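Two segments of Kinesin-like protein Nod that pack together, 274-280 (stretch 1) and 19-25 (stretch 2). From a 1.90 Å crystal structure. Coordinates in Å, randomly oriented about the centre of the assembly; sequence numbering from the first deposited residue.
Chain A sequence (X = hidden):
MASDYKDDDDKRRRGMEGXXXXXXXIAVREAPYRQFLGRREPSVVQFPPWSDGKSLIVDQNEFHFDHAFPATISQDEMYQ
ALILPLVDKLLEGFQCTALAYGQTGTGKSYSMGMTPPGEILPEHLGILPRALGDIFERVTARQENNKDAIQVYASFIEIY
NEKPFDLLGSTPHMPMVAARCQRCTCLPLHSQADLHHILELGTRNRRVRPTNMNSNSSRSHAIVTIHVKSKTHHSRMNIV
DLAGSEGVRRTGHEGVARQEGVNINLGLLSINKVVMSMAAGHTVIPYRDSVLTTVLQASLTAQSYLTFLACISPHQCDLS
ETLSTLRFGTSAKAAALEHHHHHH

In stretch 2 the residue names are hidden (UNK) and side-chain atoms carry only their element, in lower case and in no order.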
# COMPACT_ATOMS: atom_id res chain seq x y z
N VAL A 274 -15.83 -3.11 -0.45
CA VAL A 274 -15.78 -2.42 -1.73
C VAL A 274 -15.44 -3.42 -2.83
O VAL A 274 -16.08 -3.43 -3.88
CB VAL A 274 -14.71 -1.30 -1.71
CG1 VAL A 274 -14.47 -0.78 -3.12
CG2 VAL A 274 -15.16 -0.17 -0.81
N VAL A 275 -14.44 -4.26 -2.60
CA VAL A 275 -14.04 -5.25 -3.58
C VAL A 275 -15.20 -6.19 -3.93
O VAL A 275 -15.42 -6.51 -5.09
CB VAL A 275 -12.84 -6.09 -3.08
CG1 VAL A 275 -12.47 -7.15 -4.11
CG2 VAL A 275 -11.65 -5.18 -2.81
N MET A 276 -15.93 -6.62 -2.91
CA MET A 276 -17.06 -7.51 -3.11
C MET A 276 -18.22 -6.83 -3.83
O MET A 276 -18.78 -7.36 -4.78
CB MET A 276 -17.54 -8.05 -1.76
CG MET A 276 -16.54 -8.95 -1.07
SD MET A 276 -17.19 -9.58 0.49
CE MET A 276 -18.50 -10.67 -0.12
N SER A 277 -18.58 -5.64 -3.35
CA SER A 277 -19.66 -4.86 -3.93
C SER A 277 -19.46 -4.65 -5.43
O SER A 277 -20.42 -4.66 -6.20
CB SER A 277 -19.77 -3.51 -3.24
OG SER A 277 -20.10 -3.67 -1.87
N MET A 278 -18.21 -4.47 -5.83
CA MET A 278 -17.89 -4.25 -7.24
C MET A 278 -18.09 -5.54 -8.03
O MET A 278 -18.66 -5.52 -9.12
CB MET A 278 -16.45 -3.78 -7.38
CG MET A 278 -16.20 -2.38 -6.85
SD MET A 278 -14.45 -1.96 -6.80
CE MET A 278 -14.11 -1.66 -8.54
N ALA A 279 -17.61 -6.65 -7.48
CA ALA A 279 -17.74 -7.94 -8.14
C ALA A 279 -19.19 -8.31 -8.38
O ALA A 279 -19.59 -8.61 -9.50
CB ALA A 279 -17.06 -9.01 -7.29
N ALA A 280 -19.99 -8.27 -7.32
CA ALA A 280 -21.41 -8.61 -7.41
C ALA A 280 -22.21 -7.48 -8.06
O ALA A 280 -23.41 -7.62 -8.31
CB ALA A 280 -21.96 -8.91 -6.02
N UNK A 19 -17.27 -2.23 -13.28
CA UNK A 19 -16.67 -3.56 -13.57
C UNK A 19 -15.81 -4.03 -12.40
O UNK A 19 -15.95 -3.55 -11.27
c UNK A 19 -15.82 -3.48 -14.83
N UNK A 20 -14.92 -4.98 -12.67
CA UNK A 20 -14.05 -5.53 -11.65
C UNK A 20 -12.64 -4.94 -11.76
O UNK A 20 -12.29 -4.33 -12.76
c UNK A 20 -16.44 -7.52 -11.55
c UNK A 20 -17.59 -8.37 -12.08
n UNK A 20 -17.22 -9.83 -12.09
c UNK A 20 -15.19 -7.73 -12.39
c UNK A 20 -13.96 -7.05 -11.80
N UNK A 21 -11.84 -5.15 -10.72
CA UNK A 21 -10.46 -4.67 -10.69
C UNK A 21 -9.65 -5.57 -11.62
O UNK A 21 -10.06 -6.70 -11.90
c UNK A 21 -9.91 -4.75 -9.27
c UNK A 21 -10.57 -3.85 -8.22
c UNK A 21 -10.44 -4.47 -6.85
c UNK A 21 -9.93 -2.47 -8.26
N UNK A 22 -8.51 -5.08 -12.10
CA UNK A 22 -7.69 -5.90 -12.99
C UNK A 22 -7.02 -7.04 -12.23
O UNK A 22 -6.82 -8.13 -12.77
c UNK A 22 -6.62 -5.04 -13.68
o UNK A 22 -7.20 -4.23 -14.69
N UNK A 23 -6.68 -6.79 -10.97
CA UNK A 23 -6.03 -7.80 -10.15
C UNK A 23 -5.95 -7.40 -8.69
O UNK A 23 -5.61 -6.26 -8.37
c UNK A 23 -4.63 -8.09 -10.69
N UNK A 24 -6.30 -8.33 -7.81
CA UNK A 24 -6.23 -8.10 -6.37
C UNK A 24 -5.26 -9.17 -5.87
O UNK A 24 -5.56 -10.36 -5.94
c UNK A 24 -7.45 -8.06 -4.19
c UNK A 24 -8.59 -7.24 -6.25
c UNK A 24 -7.60 -8.26 -5.69
N UNK A 25 -4.10 -8.74 -5.39
CA UNK A 25 -3.07 -9.66 -4.92
C UNK A 25 -2.81 -9.54 -3.42
O UNK A 25 -2.92 -8.45 -2.84
n UNK A 25 0.29 -11.91 -10.12
c UNK A 25 -0.32 -11.62 -8.97
c UNK A 25 -2.30 -10.80 -7.74
c UNK A 25 -1.77 -9.41 -5.68
n UNK A 25 -1.57 -11.16 -8.96
c UNK A 25 -1.87 -9.44 -7.21
n UNK A 25 0.33 -11.77 -7.82

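Position 19 carries a single side-chain carbon and nothing beyond it. Its CA-to-CB bond points away from the helix, so the contact falls to the backbone: the O of position 19 lies 3.8 Å from CE of Met-278, a van der Waals approach of a methyl to a carbonyl. This is Ala-19, and a single methyl suffices where the helix is met through the backbone O.

Position 20 has four carbons in an unbranched row ending in a nitrogen. Its CA-to-CB bond points sideways relative to the helix, but the end of the side chain comes nearer. The third carbon of position 20 is 3.9 Å from O of Met-278, and the fourth is 3.3 Å from O of Ala-279. The row is the signature of lysine, Lys-20. The methylene next to an ammonium group is slightly polarized and tolerates a carbonyl oxygen well, although neither approach is a hydrogen bond; NZ finds its hydrogen-bonding partner elsewhere in the structure. A long, flexible chain suits this partly exposed place, since its outer carbons can approach the carbonyls of Met-278 and Ala-279 while the charge is satisfied beyond them.

At position 21 there are four carbons, forked at the second, and the CA-to-CB bond points toward stretch 1. One of the terminal carbons is 4.3 Å from CG2 of Val-275, and the branching carbon is 4.2 Å from CE of Met-278. This is Leu-21, a buried apolar side chain that meets two helix residues one turn apart.

Position 22 shows one carbon followed by one oxygen: Ser-22. It does not reach the helix, and its small polar group fits a partly exposed place before the strand. Position 23 again has one carbon and is also out of reach, hence Ala-23, which begins the strand; a methyl suffices where there is no contact with the helix to make.

Position 24 has one carbon carrying two more and points toward the helix; one of its two outer carbons is 4.4 Å from CG1 of Val-275. It is Val-24, whose beta-branching suits both a strand and this buried site. Position 25 has three carbons, a nitrogen, then a carbon bearing two further nitrogens, all out of reach of the helix: Arg-25. A charged guanidinium suits this exposed place.

The contact therefore rests on apolar packing, with no hydrogen bond across it. Val-275 meets Leu-21 and Val-24, while Met-278, one turn along, reaches Leu-21 with its flexible thioether end. Lys-20 approaches the carbonyls of Met-278 and Ala-279; the CB of Ala-279 points away from stretch 2, and CA of Ala-279 lies 5.6 Å from CA of Lys-20.

Stretch 2 (19-25) AKLSAVR
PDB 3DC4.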